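Local coordinates for protein ribokinase (PDB 1VM7) that probably phosphorylates D-ribose at O-5 with ATP and magnesium, making D-ribose 5-phosphate for nucleotide and amino-acid synthesis or the pentose phosphate pathway, at residues I27-D32 with I44-F49; T73-D78 with T94-V99; L144-E149 with E157-F162; F168-A173 with L187-K192; N261-V266 with V278-A283. One frame throughout, in Å; residues are numbered along the deposited sequence.

How the interactions relate
Following the chain from its N terminus, interaction 1 closes the hairpin of strands 24-30 and 40-51 in the four-stranded sheet. Interaction 2 closes a beta-alpha-beta unit at the edge of the large sheet, and interaction 3 lays helix 152-161 on strand 143-146. Interaction 4 then joins the ends of strands 165-168 and 186-187, and interaction 5 pairs helices 256-269 and 274-288. Each closes before the next opens, so none nest or cross. Interactions 1 and 2 touch none of the others, whereas 3, 4 and 5 touch one another: L146 O lies 2.9 Å from D169 N, T188 OG1 2.8 Å from N261 ND2, and L145 packs on A265.

Interaction 1 of 5, residues I27-D32 with I44-F49; sequences IVLKVD and IEMNVF
The carbonyl oxygen V28 O is gripped by two hydrogen bonds: N47 N donates to it at 3.1 Å, nearly straight at 166°, and a water donates at 2.8 Å, while a CA-H...O contact from M46 adds a third approach. It sits in the antiparallel hairpin of strands 24-30 and 40-51; the axes of 27-30 and 45-49 make 161°. This hairpin is part of the small sheet that in ribokinases forms the lid over the sugar site and the dimer interface. V28 pairs with N47 and K30 with E45 as hydrogen-bonded pairs; I27 with V48 and L29 with M46 are the non-hydrogen-bonded ones. At K30 the register slips in a classic beta bulge: I44 and E45 both face it, with I44 N 2.6 Å from K30 O and E45 N adding only a weak bond.

On the face of V28 and K30, the lysine chain bends at chi3 (-85°) and chi4 so that NZ donates to the same water. N47 ND2 donates to that water too, at 2.6 Å, and also to E45 OE1, which accepts with its anti lone pair. The other face is apolar. I27 and L29 flank M46, and all three also pack against the second subunit, on its F107 or F121. L29 CD2 comes 3.6 Å from M46 CG. At the far end V28 CG2 meets the edge of the F49 ring, 3.7 Å from CE2.

Interaction 2 of 5, residues T73-D78 with T94-V99; sequences TCIGND and TGYIRV
Strands 73-75 and 94-98 run parallel with a 40° twist, stitched by I97 N to T73 O (2.7 Å), I75 N to I97 O (2.9 Å, 167°) and V99 N to I75 O (2.8 Å). C74 SG lies against I97 CB on one face; on the other, T73 CG2 meets Y96 CB at 3.7 Å and I75 CD1 comes up obliquely to the tyrosine ring. Helix 79-90 lies over this second face, where I75, Y96 and R98 touch I85, so the segments are the two strands of a beta-alpha-beta crossover at the edge of the large sheet. D78, at the N-cap of that helix, bonds T103 and forms a salt bridge with R105. R98 bends at chi3 (88°), bringing NE to G76 O at 3.3 Å, almost in the guanidinium plane, and leaving NH2 for S81 and a salt bridge to D82. An alanine here would remove the NE and NH2 donors and would probably loosen the tie between G76, at the strand end, and S81 and D82 of the helix. N77 OD1 sits 3.3 Å above one face of the guanidinium, too badly angled to bond. The other amide branch, N77 ND2, donates to a water 2.5 Å away.

Interaction 3 of 5, residues L144-E149 with E157-F162; sequences LLLQNE and ECAKRF
L144 and L146 are the two bumps that strand 144-146 raises toward helix 157-161, whose axis passes 9.7 Å away and runs nearly antiparallel to it, at 154°. With CG anti to the backbone N (chi1 175°), L144 pushes one methyl, CD2, into the hollow between C158 and F162: it lies 3.9 Å from C158 CB and 3.7 Å from F162 CB. Its own CB presses on the flat of the F162 ring, 3.6 Å from the centroid and 22° off the ring normal, a CH-pi contact displaced toward the CD2-CE2 rim. F162 is the first residue to leave helical backbone angles, and its CG, anti to the backbone N, swings the ring back across the start of the strand, where it also packs on L138. An alanine at F162 would remove the ring face that L144 rests on and would probably leave this end of the helix less firmly seated.

L146, with CG anti to the carbonyl carbon, spreads its two methyls over neighbouring residues on the near side of the helix, CD1 at 3.7 Å from A159 CB and CD2 at 4.0 Å from C158 CB. The small side chains of C158 and A159 leave the shallow surface on which the leucine methyls lie, and V166 also touches A159 and L146. E157 OE2 takes both R161 NE (3.0 Å) and R161 NH2, a side-on salt bridge. The whole is the strand-helix interface of a beta-alpha-beta unit, strand 143-146, helix 152-161 and strand 165-168, in the alpha/beta core of a PfkB kinase; the strand leads on to E149, predicted to bind substrate.

Interaction 4 of 5, residues F168-A173 with L187-K192; sequences FDPAPA and LTPNEK
Backbone pairing comes first: F168 and L187 form a parallel bridge between neighbouring strands of the large alpha/beta sheet, at their C-terminal ends. T188 N donates to F168 O at 3.1 Å and 153°, in the carbonyl plane. P170 centres an inverse gamma turn, closed by A171 N to D169 O at 2.7 Å.

Among polar side chains, D169 CG is anti to the backbone N (chi1 -166°), which carries OD1 across to T188. T188 OG1 donates to D169 OD1 at 3.0 Å from above the carboxylate plane, and itself receives N261 ND2. K226, predicted to bind ATP, forms a salt bridge to the same OD1; its charge would probably offset the closeness of T188 O, an acceptor only 2.8 Å from D169 OD1. D169 also packs beside D258, the predicted proton acceptor, so the contact lies in the wall of the probable active site. N190, predicted to bind ATP, caps helix 191-202 through OD1 to E193 N.

Apolar contacts follow. F168 and L187 lie alongside, F168 CD2 to L187 CD1 at 3.5 Å. P170 CA lies over a face of the F168 ring. The two prolines cross obliquely, P170 CG resting 3.6 Å from P189 CB.

Interaction 5 of 5, residues N261-V266 with V278-A283; sequences NGAFAV and VIFGTA
N261 opens the segment facing away from helix 278-283: its OD1 accepts from K226, predicted to bind ATP, and its ND2 donates to T188, tying this helix to residues beside the probable active site. Two residues on, about half a turn, A263 faces the partner. Its CB lies 3.7 Å from G281 CA, and its carbonyl oxygen, A263 O, meets the edge of the F280 ring at CD2, 3.3 Å away and near the ring plane. F264 follows, its CA and that of G281 the nearest pair, 4.5 Å apart. A beta carbon at G281 would stand about 3.3 Å from F264 N, too tight, so the glycine is what lets the helices come together.

The axes of 261-266 and 278-283 approach to 7.6 Å at 142°, an antiparallel helix pair. The first member, helix 256-269, carries near its N-terminal end D258, the predicted proton acceptor, as in other PfkB kinases.

The CB of F264 starts off away from the partner, but CG anti to the backbone N (chi1 -179°) brings the ring back. It sets its edge against V278, CD1 3.6 Å from V278 N and CE1 3.8 Å from V278 CG2, while Y186 meets it edge-to-face. V278 O accepts from both T282 N and T282 OG1. At V266 the last touch is looser: CG1 comes obliquely to the F280 ring, 4.2 Å from CE2.

Interaction 1 of 5, residues I27-D32 with I44-F49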
# COMPACT_ATOMS: atom_id res chain seq x y z
N ILE A 27 3.84 2.20 4.59
CA ILE A 27 3.49 2.86 3.34
C ILE A 27 2.51 3.98 3.67
O ILE A 27 1.35 3.72 4.02
CB ILE A 27 2.91 1.86 2.29
CG1 ILE A 27 3.95 0.79 1.96
CG2 ILE A 27 2.49 2.57 1.01
CD1 ILE A 27 3.34 -0.49 1.49
N VAL A 28 2.99 5.23 3.59
CA VAL A 28 2.19 6.35 4.05
C VAL A 28 1.58 6.98 2.83
O VAL A 28 2.28 7.48 1.94
CB VAL A 28 3.02 7.37 4.85
CG1 VAL A 28 2.14 8.55 5.30
CG2 VAL A 28 3.67 6.69 6.05
N LEU A 29 0.25 6.95 2.78
CA LEU A 29 -0.47 7.57 1.68
C LEU A 29 -1.13 8.85 2.22
O LEU A 29 -2.05 8.81 3.01
CB LEU A 29 -1.50 6.62 1.11
CG LEU A 29 -0.87 5.29 0.68
CD1 LEU A 29 -1.89 4.20 0.68
CD2 LEU A 29 -0.18 5.47 -0.66
N LYS A 30 -0.62 9.98 1.77
CA LYS A 30 -1.10 11.29 2.12
C LYS A 30 -2.29 11.64 1.21
O LYS A 30 -2.15 11.64 -0.01
CB LYS A 30 0.04 12.26 1.86
CG LYS A 30 -0.02 13.55 2.55
CD LYS A 30 1.39 14.07 2.81
CE LYS A 30 1.98 13.49 4.11
NZ LYS A 30 2.36 12.05 4.05
N VAL A 31 -3.44 11.90 1.83
CA VAL A 31 -4.68 12.24 1.11
C VAL A 31 -5.31 13.50 1.68
O VAL A 31 -5.02 13.92 2.79
CB VAL A 31 -5.73 11.09 1.14
CG1 VAL A 31 -5.25 9.91 0.36
CG2 VAL A 31 -6.08 10.68 2.58
N ASP A 32 -6.20 14.09 0.90
CA ASP A 32 -6.93 15.28 1.36
C ASP A 32 -7.86 14.92 2.53
O ASP A 32 -7.86 15.54 3.58
CB ASP A 32 -7.73 15.87 0.21
CG ASP A 32 -8.60 17.01 0.65
OD1 ASP A 32 -8.07 18.11 0.88
OD2 ASP A 32 -9.82 16.78 0.78
N ILE A 44 -1.94 12.26 -2.55
CA ILE A 44 -1.10 13.42 -2.73
C ILE A 44 0.38 13.01 -2.77
O ILE A 44 1.19 13.54 -3.54
CB ILE A 44 -1.33 14.40 -1.57
CG1 ILE A 44 -2.77 14.93 -1.63
CG2 ILE A 44 -0.32 15.56 -1.63
CD1 ILE A 44 -3.15 15.85 -0.47
N GLU A 45 0.74 12.09 -1.89
CA GLU A 45 2.09 11.55 -1.86
C GLU A 45 2.03 10.13 -1.37
O GLU A 45 1.10 9.77 -0.64
CB GLU A 45 2.98 12.33 -0.91
CG GLU A 45 3.33 13.71 -1.37
CD GLU A 45 4.39 14.34 -0.53
OE1 GLU A 45 4.84 13.71 0.47
OE2 GLU A 45 4.81 15.46 -0.89
N MET A 46 3.03 9.36 -1.79
CA MET A 46 3.33 8.06 -1.21
C MET A 46 4.78 8.05 -0.79
O MET A 46 5.67 8.36 -1.57
CB MET A 46 3.12 6.93 -2.20
CG MET A 46 3.29 5.57 -1.56
SD MET A 46 3.16 4.23 -2.75
CE MET A 46 4.75 4.30 -3.50
N ASN A 47 4.99 7.72 0.48
CA ASN A 47 6.30 7.61 1.07
C ASN A 47 6.41 6.34 1.88
O ASN A 47 5.54 6.00 2.63
CB ASN A 47 6.53 8.82 1.97
CG ASN A 47 6.50 10.12 1.20
OD1 ASN A 47 7.51 10.50 0.61
ND2 ASN A 47 5.38 10.80 1.20
N VAL A 48 7.52 5.64 1.73
CA VAL A 48 7.74 4.35 2.32
C VAL A 48 8.92 4.44 3.30
O VAL A 48 9.93 5.08 3.01
CB VAL A 48 8.02 3.36 1.19
CG1 VAL A 48 8.13 1.97 1.69
CG2 VAL A 48 6.87 3.43 0.13
N PHE A 49 8.74 3.84 4.47
CA PHE A 49 9.68 3.93 5.54
C PHE A 49 9.82 2.53 6.12
O PHE A 49 8.83 1.79 6.22
CB PHE A 49 9.17 4.87 6.62
CG PHE A 49 8.78 6.21 6.12
CD1 PHE A 49 9.72 7.22 5.99
CD2 PHE A 49 7.47 6.46 5.74
CE1 PHE A 49 9.35 8.48 5.54
CE2 PHE A 49 7.10 7.70 5.31
CZ PHE A 49 8.03 8.70 5.19
O HOH W 1 3.13 10.09 2.26

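Interaction 2 of 5, residues T73-D78 with T94-V99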
# COMPACT_ATOMS: atom_id res chain seq x y z
N THR A 73 14.40 -12.22 12.33
CA THR A 73 13.20 -11.60 11.77
C THR A 73 12.87 -12.30 10.45
O THR A 73 13.75 -12.82 9.79
CB THR A 73 13.33 -10.06 11.54
OG1 THR A 73 12.08 -9.52 11.10
CG2 THR A 73 14.36 -9.73 10.48
N CYS A 74 11.60 -12.34 10.11
CA CYS A 74 11.18 -12.90 8.85
C CYS A 74 10.80 -11.81 7.88
O CYS A 74 9.96 -10.97 8.18
CB CYS A 74 10.00 -13.85 9.04
SG CYS A 74 10.54 -15.50 9.48
N ILE A 75 11.41 -11.85 6.70
CA ILE A 75 11.06 -10.93 5.64
C ILE A 75 10.82 -11.74 4.39
O ILE A 75 11.02 -12.93 4.41
CB ILE A 75 12.15 -9.86 5.42
CG1 ILE A 75 13.50 -10.52 5.04
CG2 ILE A 75 12.30 -9.02 6.69
CD1 ILE A 75 14.62 -9.61 5.05
N GLY A 76 10.37 -11.10 3.33
CA GLY A 76 9.98 -11.79 2.12
C GLY A 76 11.14 -11.95 1.15
O GLY A 76 12.31 -11.88 1.53
N ASN A 77 10.80 -12.16 -0.11
CA ASN A 77 11.80 -12.19 -1.18
C ASN A 77 11.58 -11.08 -2.19
O ASN A 77 11.99 -11.18 -3.34
CB ASN A 77 11.83 -13.56 -1.87
CG ASN A 77 12.65 -14.56 -1.11
OD1 ASN A 77 13.85 -14.34 -0.90
ND2 ASN A 77 12.02 -15.66 -0.68
N ASP A 78 10.96 -9.99 -1.73
CA ASP A 78 10.52 -8.94 -2.61
C ASP A 78 11.45 -7.73 -2.54
O ASP A 78 12.44 -7.70 -1.79
CB ASP A 78 9.06 -8.58 -2.30
CG ASP A 78 8.79 -8.43 -0.81
OD1 ASP A 78 9.72 -8.08 -0.02
OD2 ASP A 78 7.62 -8.63 -0.45
N THR A 94 22.40 -8.80 11.39
CA THR A 94 22.38 -10.13 10.82
C THR A 94 21.29 -10.98 11.47
O THR A 94 20.87 -10.68 12.59
CB THR A 94 23.72 -10.84 11.03
OG1 THR A 94 24.04 -10.93 12.44
CG2 THR A 94 24.82 -10.07 10.31
N GLY A 95 20.85 -12.04 10.78
CA GLY A 95 19.92 -13.02 11.37
C GLY A 95 18.55 -13.07 10.72
O GLY A 95 17.72 -13.90 11.09
N TYR A 96 18.30 -12.19 9.75
CA TYR A 96 17.03 -12.20 9.04
C TYR A 96 16.86 -13.50 8.26
O TYR A 96 17.83 -14.07 7.80
CB TYR A 96 16.91 -11.03 8.08
CG TYR A 96 18.05 -10.94 7.09
CD1 TYR A 96 18.05 -11.66 5.90
CD2 TYR A 96 19.11 -10.08 7.35
CE1 TYR A 96 19.12 -11.54 4.99
CE2 TYR A 96 20.16 -9.95 6.49
CZ TYR A 96 20.17 -10.67 5.33
OH TYR A 96 21.26 -10.46 4.54
N ILE A 97 15.60 -13.91 8.10
CA ILE A 97 15.20 -15.11 7.40
C ILE A 97 14.24 -14.71 6.30
O ILE A 97 13.26 -14.03 6.57
CB ILE A 97 14.44 -16.06 8.35
CG1 ILE A 97 15.36 -16.59 9.45
CG2 ILE A 97 13.79 -17.24 7.58
CD1 ILE A 97 14.57 -17.22 10.60
N ARG A 98 14.50 -15.16 5.07
CA ARG A 98 13.64 -14.84 3.94
C ARG A 98 12.63 -15.93 3.72
O ARG A 98 12.99 -17.08 3.81
CB ARG A 98 14.47 -14.65 2.68
CG ARG A 98 15.58 -13.65 2.89
CD ARG A 98 16.22 -13.27 1.59
NE ARG A 98 15.52 -12.16 0.99
CZ ARG A 98 15.98 -11.48 -0.05
NH1 ARG A 98 17.13 -11.82 -0.65
NH2 ARG A 98 15.25 -10.47 -0.52
N VAL A 99 11.37 -15.56 3.49
CA VAL A 99 10.30 -16.53 3.25
C VAL A 99 9.56 -16.09 2.02
O VAL A 99 9.80 -14.98 1.53
CB VAL A 99 9.34 -16.67 4.47
CG1 VAL A 99 10.11 -17.24 5.66
CG2 VAL A 99 8.69 -15.32 4.88
O HOH W 2 12.90 -17.75 0.47

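Interaction 3 of 5, residues L144-E149 with E157-F162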
# COMPACT_ATOMS: atom_id res chain seq x y z
N LEU A 144 18.15 -10.36 25.31
CA LEU A 144 17.13 -10.67 24.33
C LEU A 144 16.02 -9.66 24.34
O LEU A 144 15.36 -9.45 25.39
CB LEU A 144 16.52 -12.06 24.60
CG LEU A 144 15.32 -12.50 23.73
CD1 LEU A 144 15.71 -12.53 22.30
CD2 LEU A 144 14.83 -13.88 24.17
N LEU A 145 15.79 -9.05 23.18
CA LEU A 145 14.66 -8.13 23.02
C LEU A 145 13.52 -8.75 22.23
O LEU A 145 13.70 -9.29 21.14
CB LEU A 145 15.05 -6.82 22.36
CG LEU A 145 15.64 -5.80 23.32
CD1 LEU A 145 16.92 -6.35 23.86
CD2 LEU A 145 15.91 -4.53 22.56
N LEU A 146 12.33 -8.64 22.81
CA LEU A 146 11.12 -9.20 22.27
C LEU A 146 10.06 -8.12 22.25
O LEU A 146 10.11 -7.19 23.04
CB LEU A 146 10.66 -10.38 23.13
CG LEU A 146 11.59 -11.58 23.25
CD1 LEU A 146 11.15 -12.59 24.33
CD2 LEU A 146 11.67 -12.28 21.90
N GLN A 147 9.12 -8.25 21.31
CA GLN A 147 7.90 -7.44 21.30
C GLN A 147 6.73 -8.37 21.02
O GLN A 147 6.81 -9.59 21.25
CB GLN A 147 7.97 -6.31 20.28
CG GLN A 147 9.35 -5.71 20.07
CD GLN A 147 10.33 -6.60 19.32
OE1 GLN A 147 9.96 -7.33 18.40
NE2 GLN A 147 11.61 -6.51 19.70
N ASN A 148 5.60 -7.82 20.58
CA ASN A 148 4.46 -8.70 20.33
C ASN A 148 3.93 -8.59 18.91
O ASN A 148 2.74 -8.60 18.72
CB ASN A 148 3.34 -8.42 21.34
CG ASN A 148 2.22 -9.45 21.30
OD1 ASN A 148 2.46 -10.65 21.19
ND2 ASN A 148 1.00 -8.99 21.45
N GLU A 149 4.84 -8.52 17.93
CA GLU A 149 4.47 -8.39 16.51
C GLU A 149 4.87 -9.62 15.64
O GLU A 149 5.04 -9.52 14.42
CB GLU A 149 5.09 -7.13 15.97
CG GLU A 149 4.36 -5.85 16.39
CD GLU A 149 4.91 -4.62 15.68
OE1 GLU A 149 6.08 -4.66 15.28
OE2 GLU A 149 4.18 -3.62 15.51
N GLU A 157 8.31 -18.83 23.44
CA GLU A 157 9.29 -19.89 23.47
C GLU A 157 10.68 -19.31 23.66
O GLU A 157 11.47 -19.88 24.40
CB GLU A 157 9.21 -20.75 22.20
CG GLU A 157 10.00 -22.05 22.26
CD GLU A 157 9.46 -23.05 23.27
OE1 GLU A 157 8.57 -22.69 24.09
OE2 GLU A 157 9.93 -24.20 23.25
N CYS A 158 10.98 -18.19 23.01
CA CYS A 158 12.25 -17.48 23.20
C CYS A 158 12.48 -17.03 24.64
O CYS A 158 13.54 -17.23 25.19
CB CYS A 158 12.32 -16.25 22.30
SG CYS A 158 12.68 -16.69 20.63
N ALA A 159 11.47 -16.39 25.22
CA ALA A 159 11.54 -15.94 26.61
C ALA A 159 11.71 -17.11 27.57
O ALA A 159 12.46 -17.03 28.56
CB ALA A 159 10.29 -15.11 26.97
N LYS A 160 11.03 -18.22 27.26
CA LYS A 160 11.18 -19.46 28.03
C LYS A 160 12.60 -20.03 27.96
O LYS A 160 13.18 -20.40 28.98
CB LYS A 160 10.21 -20.55 27.54
CG LYS A 160 8.76 -20.32 27.86
CD LYS A 160 7.92 -21.56 27.54
CE LYS A 160 7.95 -22.53 28.67
NZ LYS A 160 7.31 -23.83 28.29
N ARG A 161 13.13 -20.13 26.75
CA ARG A 161 14.39 -20.84 26.58
C ARG A 161 15.64 -19.98 26.79
O ARG A 161 16.72 -20.53 27.05
CB ARG A 161 14.47 -21.46 25.19
CG ARG A 161 13.43 -22.51 24.93
CD ARG A 161 14.00 -23.50 23.94
NE ARG A 161 12.96 -24.13 23.15
CZ ARG A 161 13.19 -25.07 22.25
NH1 ARG A 161 14.44 -25.49 22.01
NH2 ARG A 161 12.16 -25.58 21.57
N PHE A 162 15.51 -18.66 26.67
CA PHE A 162 16.68 -17.80 26.74
C PHE A 162 17.37 -17.86 28.08
O PHE A 162 16.81 -17.52 29.12
CB PHE A 162 16.35 -16.34 26.40
CG PHE A 162 17.56 -15.54 25.97
CD1 PHE A 162 18.30 -15.92 24.85
CD2 PHE A 162 17.95 -14.41 26.67
CE1 PHE A 162 19.39 -15.20 24.45
CE2 PHE A 162 19.04 -13.68 26.27
CZ PHE A 162 19.76 -14.07 25.16

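Interaction 4 of 5, residues F168-A173 with L187-K192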
# COMPACT_ATOMS: atom_id res chain seq x y z
N PHE A 168 10.87 -7.84 27.34
CA PHE A 168 9.64 -8.00 26.56
C PHE A 168 8.83 -6.69 26.53
O PHE A 168 8.42 -6.17 27.55
CB PHE A 168 8.80 -9.15 27.12
CG PHE A 168 7.45 -9.29 26.49
CD1 PHE A 168 7.32 -9.44 25.13
CD2 PHE A 168 6.30 -9.28 27.27
CE1 PHE A 168 6.08 -9.57 24.56
CE2 PHE A 168 5.06 -9.42 26.71
CZ PHE A 168 4.94 -9.56 25.35
N ASP A 169 8.68 -6.15 25.33
CA ASP A 169 7.91 -4.96 25.07
C ASP A 169 6.50 -5.44 24.67
O ASP A 169 6.30 -6.01 23.58
CB ASP A 169 8.58 -4.17 23.97
CG ASP A 169 8.08 -2.75 23.84
OD1 ASP A 169 7.49 -2.23 24.82
OD2 ASP A 169 8.34 -2.16 22.73
N PRO A 170 5.52 -5.25 25.55
CA PRO A 170 4.22 -5.86 25.31
C PRO A 170 3.41 -5.01 24.31
O PRO A 170 2.35 -4.50 24.62
CB PRO A 170 3.60 -5.89 26.71
CG PRO A 170 4.17 -4.63 27.37
CD PRO A 170 5.55 -4.47 26.81
N ALA A 171 3.91 -4.91 23.08
CA ALA A 171 3.38 -3.98 22.10
C ALA A 171 3.08 -4.72 20.77
O ALA A 171 3.97 -5.30 20.17
CB ALA A 171 4.38 -2.88 21.88
N PRO A 172 1.81 -4.77 20.35
CA PRO A 172 0.61 -4.38 21.09
C PRO A 172 0.36 -5.30 22.26
O PRO A 172 0.88 -6.42 22.29
CB PRO A 172 -0.54 -4.60 20.08
CG PRO A 172 0.02 -5.59 19.09
CD PRO A 172 1.47 -5.24 18.99
N ALA A 173 -0.49 -4.86 23.17
CA ALA A 173 -0.74 -5.58 24.39
C ALA A 173 -1.68 -6.75 24.19
O ALA A 173 -1.81 -7.61 25.06
CB ALA A 173 -1.32 -4.66 25.43
N LEU A 187 9.87 -6.08 31.77
CA LEU A 187 8.63 -5.83 31.05
C LEU A 187 8.53 -4.33 30.86
O LEU A 187 8.64 -3.57 31.81
CB LEU A 187 7.43 -6.35 31.85
CG LEU A 187 6.05 -6.26 31.17
CD1 LEU A 187 5.95 -7.28 30.08
CD2 LEU A 187 4.92 -6.43 32.16
N THR A 188 8.30 -3.88 29.63
CA THR A 188 8.44 -2.44 29.31
C THR A 188 7.17 -1.88 28.67
O THR A 188 7.19 -1.46 27.54
CB THR A 188 9.65 -2.19 28.37
OG1 THR A 188 9.40 -2.77 27.08
CG2 THR A 188 10.93 -2.80 28.95
N PRO A 189 6.04 -1.89 29.39
CA PRO A 189 4.83 -1.38 28.79
C PRO A 189 4.82 0.14 28.79
O PRO A 189 5.42 0.73 29.66
CB PRO A 189 3.73 -1.89 29.74
CG PRO A 189 4.42 -1.87 31.06
CD PRO A 189 5.82 -2.31 30.79
N ASN A 190 4.17 0.75 27.82
CA ASN A 190 3.81 2.16 27.92
C ASN A 190 2.53 2.26 28.73
O ASN A 190 2.02 1.26 29.23
CB ASN A 190 3.67 2.82 26.54
CG ASN A 190 2.48 2.30 25.73
OD1 ASN A 190 1.46 1.86 26.28
ND2 ASN A 190 2.61 2.36 24.39
N GLU A 191 1.99 3.47 28.88
CA GLU A 191 0.90 3.70 29.81
C GLU A 191 -0.41 3.04 29.37
O GLU A 191 -1.13 2.44 30.18
CB GLU A 191 0.70 5.18 30.06
CG GLU A 191 -0.33 5.46 31.13
CD GLU A 191 -0.13 6.78 31.81
OE1 GLU A 191 0.60 7.64 31.27
OE2 GLU A 191 -0.70 6.93 32.91
N LYS A 192 -0.70 3.12 28.08
CA LYS A 192 -1.89 2.44 27.53
C LYS A 192 -1.74 0.93 27.63
O LYS A 192 -2.70 0.23 27.94
CB LYS A 192 -2.14 2.83 26.06
CG LYS A 192 -2.65 4.28 25.92
CD LYS A 192 -3.74 4.45 24.85
CE LYS A 192 -4.35 5.86 24.91
NZ LYS A 192 -5.83 5.84 24.60

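Interaction 5 of 5, residues N261-V266 with V278-A283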
# COMPACT_ATOMS: atom_id res chain seq x y z
N ASN A 261 13.95 1.05 24.32
CA ASN A 261 14.27 -0.36 24.60
C ASN A 261 15.66 -0.74 24.09
O ASN A 261 16.40 -1.39 24.82
CB ASN A 261 13.18 -1.31 24.06
CG ASN A 261 11.99 -1.44 25.01
OD1 ASN A 261 11.54 -0.47 25.57
ND2 ASN A 261 11.48 -2.66 25.17
N GLY A 262 16.00 -0.32 22.87
CA GLY A 262 17.28 -0.66 22.25
C GLY A 262 18.45 -0.02 22.96
O GLY A 262 19.45 -0.67 23.23
N ALA A 263 18.30 1.27 23.26
CA ALA A 263 19.31 2.02 24.01
C ALA A 263 19.45 1.50 25.44
O ALA A 263 20.55 1.33 25.94
CB ALA A 263 18.96 3.47 24.01
N PHE A 264 18.32 1.23 26.10
CA PHE A 264 18.35 0.57 27.41
C PHE A 264 19.20 -0.69 27.38
O PHE A 264 20.04 -0.90 28.23
CB PHE A 264 16.92 0.24 27.85
CG PHE A 264 16.85 -0.42 29.17
CD1 PHE A 264 17.04 0.31 30.33
CD2 PHE A 264 16.62 -1.78 29.28
CE1 PHE A 264 16.99 -0.29 31.55
CE2 PHE A 264 16.54 -2.38 30.52
CZ PHE A 264 16.75 -1.64 31.64
N ALA A 265 18.98 -1.52 26.36
CA ALA A 265 19.66 -2.80 26.22
C ALA A 265 21.16 -2.63 25.94
O ALA A 265 21.97 -3.37 26.47
CB ALA A 265 18.98 -3.59 25.13
N VAL A 266 21.51 -1.65 25.09
CA VAL A 266 22.91 -1.26 24.83
C VAL A 266 23.65 -0.92 26.11
O VAL A 266 24.78 -1.34 26.30
CB VAL A 266 23.00 -0.03 23.85
CG1 VAL A 266 24.40 0.61 23.84
CG2 VAL A 266 22.63 -0.45 22.44
N VAL A 278 18.37 3.03 32.26
CA VAL A 278 17.14 3.83 32.07
C VAL A 278 17.49 5.25 31.68
O VAL A 278 16.89 5.82 30.78
CB VAL A 278 16.20 3.92 33.31
CG1 VAL A 278 15.14 5.03 33.13
CG2 VAL A 278 15.47 2.61 33.57
N ILE A 279 18.44 5.85 32.37
CA ILE A 279 18.83 7.22 32.05
C ILE A 279 19.29 7.28 30.59
O ILE A 279 18.89 8.16 29.82
CB ILE A 279 19.97 7.74 32.92
CG1 ILE A 279 19.59 7.70 34.40
CG2 ILE A 279 20.36 9.15 32.46
CD1 ILE A 279 18.93 8.95 34.91
N PHE A 280 20.15 6.33 30.23
CA PHE A 280 20.75 6.31 28.92
C PHE A 280 19.69 6.18 27.83
O PHE A 280 19.71 6.92 26.86
CB PHE A 280 21.76 5.18 28.82
CG PHE A 280 22.47 5.12 27.49
CD1 PHE A 280 23.55 5.94 27.23
CD2 PHE A 280 22.04 4.25 26.51
CE1 PHE A 280 24.21 5.91 26.00
CE2 PHE A 280 22.70 4.20 25.28
CZ PHE A 280 23.79 5.04 25.03
N GLY A 281 18.76 5.24 28.02
CA GLY A 281 17.66 5.04 27.11
C GLY A 281 16.71 6.22 27.04
O GLY A 281 16.16 6.55 25.99
N THR A 282 16.49 6.84 28.19
CA THR A 282 15.69 8.06 28.28
C THR A 282 16.30 9.15 27.39
O THR A 282 15.60 9.87 26.69
CB THR A 282 15.58 8.51 29.75
OG1 THR A 282 14.59 7.72 30.41
CG2 THR A 282 15.20 9.96 29.85
N ALA A 283 17.62 9.28 27.43
CA ALA A 283 18.30 10.30 26.65
C ALA A 283 18.15 10.06 25.16
O ALA A 283 17.90 10.98 24.39
CB ALA A 283 19.77 10.31 27.02